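Side-chain contact in hypothetical methylmalonyl-CoA decarboxylase alpha subunit (Sulfolobus tokodaii, PDB 1X0U), which is probably the carboxyl transferase subunit of a biotin-dependent type of enzyme complex, built on the crotonase-like fold and assembled as a hexamer: residues Q32-K37 with R43-L48. Residues are numbered along the deposited sequence; the frame is centred on the assembly and turned at random.
Sequences QFQHSK and RERLAL
His35 and Glu44 reach for each other from opposite directions and make the one hydrogen bond between residues 32-37 and 43-48, which lie on helix 28-35 and helix 42-49. In this His-carboxylate hydrogen bond His35 NE2 donates to Glu44 OE1 over 2.6 Å, almost straight, with an N-H...O angle of 177°. OE1 lies in the plane of the imidazole and receives the proton on its syn lone pair, the side facing OE2. The carboxylate is nearly coplanar with the ring, 19° apart, and Glu44 OE2 sits 3.4 Å from His35 CE1, so the two flat groups meet edge to edge. An extended Glu44 chain (chi2 174°) carries the acid across the gap. Thr41 N also bonds to OE1, giving this oxygen two donors and fixing the carboxylate against the turn that leads into its own helix.

Deeper in, Gln34 and Arg45 approach at about a right angle, both buried, yet Gln34 NE2 and Arg45 NH2 stay 4.1 Å apart. Both are donors, so the side chains are linked through a common acceptor: Asp134 OD2, just after strand 129-133, is met by Gln34 NE2 and by Arg45 NH1, while Arg45 NE pairs with Glu239 at the start of helix 239-252. Gln34 OE1 turns to Lys39 NZ in the intervening loop.

Polar side-chain ends thus tie two early helices to the sheet domain, and the carboxylate beside NE2 would probably favour the positively charged form of His35.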
# COMPACT_ATOMS: atom_id res chain seq x y z
N GLN A 32 -7.16 -41.49 -36.60
CA GLN A 32 -7.48 -42.91 -36.44
C GLN A 32 -6.24 -43.59 -35.87
O GLN A 32 -6.33 -44.51 -35.07
CB GLN A 32 -7.83 -43.55 -37.79
CG GLN A 32 -8.38 -44.95 -37.64
CD GLN A 32 -8.42 -45.72 -38.95
OE1 GLN A 32 -7.39 -45.91 -39.60
NE2 GLN A 32 -9.61 -46.18 -39.33
N PHE A 33 -5.08 -43.10 -36.29
CA PHE A 33 -3.81 -43.62 -35.81
C PHE A 33 -3.64 -43.31 -34.31
O PHE A 33 -3.11 -44.13 -33.55
CB PHE A 33 -2.69 -42.98 -36.62
CG PHE A 33 -1.33 -43.34 -36.14
CD1 PHE A 33 -0.92 -44.67 -36.12
CD2 PHE A 33 -0.44 -42.36 -35.71
CE1 PHE A 33 0.35 -45.02 -35.69
CE2 PHE A 33 0.84 -42.70 -35.27
CZ PHE A 33 1.23 -44.03 -35.26
N GLN A 34 -4.08 -42.12 -33.91
CA GLN A 34 -4.02 -41.70 -32.52
C GLN A 34 -4.92 -42.65 -31.74
O GLN A 34 -4.55 -43.20 -30.70
CB GLN A 34 -4.54 -40.27 -32.36
CG GLN A 34 -4.63 -39.81 -30.91
CD GLN A 34 -3.38 -39.12 -30.41
OE1 GLN A 34 -2.26 -39.53 -30.71
NE2 GLN A 34 -3.57 -38.06 -29.64
N HIS A 35 -6.12 -42.85 -32.27
CA HIS A 35 -7.10 -43.73 -31.67
C HIS A 35 -6.63 -45.18 -31.56
O HIS A 35 -6.92 -45.85 -30.57
CB HIS A 35 -8.40 -43.68 -32.49
CG HIS A 35 -9.21 -42.45 -32.24
ND1 HIS A 35 -10.19 -42.01 -33.11
CD2 HIS A 35 -9.20 -41.56 -31.22
CE1 HIS A 35 -10.75 -40.92 -32.63
NE2 HIS A 35 -10.17 -40.62 -31.48
N SER A 36 -5.89 -45.65 -32.55
CA SER A 36 -5.42 -47.03 -32.53
C SER A 36 -4.39 -47.32 -31.44
O SER A 36 -4.06 -48.47 -31.16
CB SER A 36 -4.86 -47.42 -33.91
OG SER A 36 -3.72 -46.64 -34.24
N LYS A 37 -3.88 -46.26 -30.82
CA LYS A 37 -2.90 -46.38 -29.73
C LYS A 37 -3.63 -46.39 -28.39
O LYS A 37 -3.04 -46.72 -27.36
CB LYS A 37 -1.92 -45.21 -29.75
CG LYS A 37 -0.95 -45.17 -30.92
CD LYS A 37 -0.11 -43.89 -30.88
CE LYS A 37 0.97 -43.88 -31.96
NZ LYS A 37 1.72 -42.59 -31.97
N ARG A 43 -9.13 -32.36 -29.26
CA ARG A 43 -10.48 -31.83 -29.13
C ARG A 43 -11.44 -32.75 -28.39
O ARG A 43 -12.33 -32.27 -27.68
CB ARG A 43 -11.03 -31.43 -30.50
CG ARG A 43 -10.38 -30.13 -31.02
CD ARG A 43 -10.83 -29.75 -32.43
NE ARG A 43 -10.09 -28.59 -32.93
CZ ARG A 43 -10.33 -27.33 -32.59
NH1 ARG A 43 -11.31 -27.03 -31.75
NH2 ARG A 43 -9.57 -26.35 -33.08
N GLU A 44 -11.25 -34.07 -28.52
CA GLU A 44 -12.11 -35.02 -27.82
C GLU A 44 -11.85 -34.92 -26.31
O GLU A 44 -12.77 -35.02 -25.49
CB GLU A 44 -11.87 -36.45 -28.34
CG GLU A 44 -12.22 -36.62 -29.82
CD GLU A 44 -11.86 -37.98 -30.39
OE1 GLU A 44 -10.80 -38.54 -30.02
OE2 GLU A 44 -12.63 -38.49 -31.22
N ARG A 45 -10.59 -34.71 -25.93
CA ARG A 45 -10.25 -34.59 -24.52
C ARG A 45 -10.87 -33.31 -23.93
O ARG A 45 -11.38 -33.32 -22.81
CB ARG A 45 -8.73 -34.56 -24.35
CG ARG A 45 -8.04 -35.86 -24.70
CD ARG A 45 -6.60 -35.62 -25.11
NE ARG A 45 -5.83 -36.86 -25.18
CZ ARG A 45 -4.57 -36.92 -25.61
NH1 ARG A 45 -3.94 -35.82 -26.02
NH2 ARG A 45 -3.93 -38.08 -25.60
N LEU A 46 -10.84 -32.22 -24.69
CA LEU A 46 -11.42 -30.96 -24.22
C LEU A 46 -12.94 -31.07 -24.06
O LEU A 46 -13.49 -30.61 -23.07
CB LEU A 46 -11.10 -29.81 -25.20
CG LEU A 46 -9.68 -29.24 -25.32
CD1 LEU A 46 -9.67 -28.21 -26.45
CD2 LEU A 46 -9.25 -28.57 -24.02
N ALA A 47 -13.62 -31.68 -25.02
CA ALA A 47 -15.07 -31.82 -24.92
C ALA A 47 -15.43 -32.61 -23.66
O ALA A 47 -16.46 -32.36 -23.04
CB ALA A 47 -15.65 -32.50 -26.18
N LEU A 48 -14.60 -33.59 -23.31
CA LEU A 48 -14.84 -34.39 -22.11
C LEU A 48 -14.70 -33.51 -20.86
O LEU A 48 -15.57 -33.50 -19.98
CB LEU A 48 -13.84 -35.55 -22.02
CG LEU A 48 -14.17 -36.99 -22.46
CD1 LEU A 48 -15.61 -37.12 -22.94
CD2 LEU A 48 -13.20 -37.41 -23.54